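Local coordinates for BepE protein (Bartonella henselae str. Houston-1, PDB 4YK3) that is a Bartonella effector whose BID domain, the part crystallised here, probably serves as the signal for translocation through the VirB type IV secretion system, at residues K128-P131 with Q132-A135. Numbering follows the deposited sequence.
Sequences KHVP and QAEA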
ATOM      1  N   LYS A 128     -13.656  -0.605  15.788  1.00 54.37           N
ATOM      2  CA  LYS A 128     -15.112  -0.720  15.944  1.00 53.66           C
ATOM      3  C   LYS A 128     -15.489  -1.774  16.979  1.00 58.77           C
ATOM      4  O   LYS A 128     -16.502  -1.643  17.663  1.00 62.22           O
ATOM      5  CB  LYS A 128     -15.795  -1.062  14.611  1.00 55.47           C
ATOM      6  CG  LYS A 128     -15.939   0.116  13.656  1.00 63.64           C
ATOM      7  CD  LYS A 128     -16.645  -0.279  12.355  1.00 65.76           C
ATOM      8  CE  LYS A 128     -16.629   0.876  11.351  1.00 68.16           C
ATOM      9  NZ  LYS A 128     -17.038   0.465   9.973  1.00 69.44           N
ATOM     10  N   HIS A 129     -14.693  -2.832  17.086  1.00 60.18           N
ATOM     11  CA  HIS A 129     -15.004  -3.895  18.043  1.00 60.04           C
ATOM     12  C   HIS A 129     -14.736  -3.438  19.469  1.00 57.15           C
ATOM     13  O   HIS A 129     -15.597  -3.567  20.340  1.00 67.37           O
ATOM     14  CB  HIS A 129     -14.199  -5.163  17.737  1.00 59.22           C
ATOM     15  CG  HIS A 129     -14.454  -6.290  18.690  1.00 57.35           C
ATOM     16  ND1 HIS A 129     -13.574  -7.339  18.853  1.00 58.56           N
ATOM     17  CD2 HIS A 129     -15.490  -6.537  19.528  1.00 59.75           C
ATOM     18  CE1 HIS A 129     -14.055  -8.179  19.754  1.00 61.72           C
ATOM     19  NE2 HIS A 129     -15.214  -7.711  20.183  1.00 62.45           N
ATOM     20  N   VAL A 130     -13.545  -2.906  19.714  1.00 59.55           N
ATOM     21  CA  VAL A 130     -13.174  -2.529  21.071  1.00 55.58           C
ATOM     22  C   VAL A 130     -12.408  -1.196  21.063  1.00 59.64           C
ATOM     23  O   VAL A 130     -11.174  -1.160  21.130  1.00 51.53           O
ATOM     24  CB  VAL A 130     -12.386  -3.687  21.732  1.00 52.03           C
ATOM     25  CG1 VAL A 130     -11.292  -4.174  20.823  1.00 45.24           C
ATOM     26  CG2 VAL A 130     -11.873  -3.312  23.121  1.00 56.45           C
ATOM     27  N   PRO A 131     -13.155  -0.082  20.950  1.00 64.29           N
ATOM     28  CA  PRO A 131     -12.591   1.276  20.907  1.00 68.75           C
ATOM     29  C   PRO A 131     -11.794   1.646  22.159  1.00 59.94           C
ATOM     30  O   PRO A 131     -10.811   2.381  22.070  1.00 61.19           O
ATOM     31  CB  PRO A 131     -13.834   2.176  20.769  1.00 71.38           C
ATOM     32  CG  PRO A 131     -14.985   1.342  21.169  1.00 65.14           C
ATOM     33  CD  PRO A 131     -14.621  -0.071  20.811  1.00 60.70           C
ATOM     34  N   GLN A 132     -12.219   1.130  23.309  1.00 58.33           N
ATOM     35  CA  GLN A 132     -11.528   1.379  24.567  1.00 57.85           C
ATOM     36  C   GLN A 132     -10.072   0.924  24.490  1.00 54.81           C
ATOM     37  O   GLN A 132      -9.183   1.602  25.001  1.00 56.27           O
ATOM     38  CB  GLN A 132     -12.240   0.672  25.726  1.00 56.34           C
ATOM     39  CG  GLN A 132     -13.554   1.311  26.142  1.00 63.86           C
ATOM     40  CD  GLN A 132     -14.071   0.757  27.460  1.00 64.93           C
ATOM     41  OE1 GLN A 132     -14.703  -0.298  27.492  1.00 65.04           O
ATOM     42  NE2 GLN A 132     -13.807   1.470  28.552  1.00 62.04           N
ATOM     43  N   ALA A 133      -9.838  -0.220  23.851  1.00 51.17           N
ATOM     44  CA  ALA A 133      -8.481  -0.727  23.638  1.00 50.20           C
ATOM     45  C   ALA A 133      -7.637   0.194  22.745  1.00 50.80           C
ATOM     46  O   ALA A 133      -6.451   0.373  22.990  1.00 58.80           O
ATOM     47  CB  ALA A 133      -8.524  -2.119  23.040  1.00 45.58           C
ATOM     48  N   GLU A 134      -8.235   0.773  21.715  1.00 53.41           N
ATOM     49  CA  GLU A 134      -7.500   1.696  20.860  1.00 59.61           C
ATOM     50  C   GLU A 134      -7.179   2.987  21.620  1.00 65.60           C
ATOM     51  O   GLU A 134      -6.130   3.600  21.420  1.00 62.31           O
ATOM     52  CB  GLU A 134      -8.294   1.996  19.579  1.00 60.84           C
ATOM     53  CG  GLU A 134      -7.723   3.122  18.713  1.00 71.84           C
ATOM     54  CD  GLU A 134      -6.362   2.800  18.110  1.00 71.79           C
ATOM     55  OE1 GLU A 134      -5.995   1.605  18.019  1.00 61.76           O
ATOM     56  OE2 GLU A 134      -5.656   3.760  17.729  1.00 79.03           O
ATOM     57  N   ALA A 135      -8.083   3.384  22.509  1.00 65.88           N
ATOM     58  CA  ALA A 135      -7.876   4.567  23.336  1.00 72.24           C
ATOM     59  C   ALA A 135      -6.664   4.394  24.254  1.00 70.45           C
ATOM     60  O   ALA A 135      -6.082   5.370  24.724  1.00 72.10           O
ATOM     61  CB  ALA A 135      -9.129   4.854  24.164  1.00 75.37           C
TER
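Val130 turns its CG2 anti to its own backbone N, with CG1 in the remaining place between N and the carbonyl carbon (chi1 49°), and this rotation lays CG2 against Ala133 CB at 3.6 Å. The setting is a break between two helices, with an N-cap at the start of the second: the long helix 97-129 of the BID four-helix bundle stops, Val130 leaves helical geometry, and the short helix 131-135 begins at once, with Val130 in its N-cap position and Pro131 in its first turn. Proline suits such a start because its ring nitrogen has no hydrogen to offer, and a first-turn nitrogen needs no partner within its own helix.

Valine has no polar side chain with which to cap the helix; the bond made from this position is a weak one from Ala133 N to Val130 O at 3.2 Å, strongly bent, with an N-H...O angle of 126°. Beside it, Ala133 CB lies 3.4 Å from Val130 O and also receives CG2, so the alanine meets both the main chain and the side chain of the cap residue. The contact lies on the surface, its centre about 24 Å from the centre of the chain.

With CG anti to its backbone N and the chain bent at chi2, Glu134 leads its carboxylate away from Pro131, and OE1 forms a salt bridge with Arg137, while the side chain also touches Arg27 of helix 21-30. Regular helical bonding is reached one residue after the cap, where Ala135 N donates to Pro131 O at 2.9 Å, in the carbonyl plane and with a C=O...N angle of 159°.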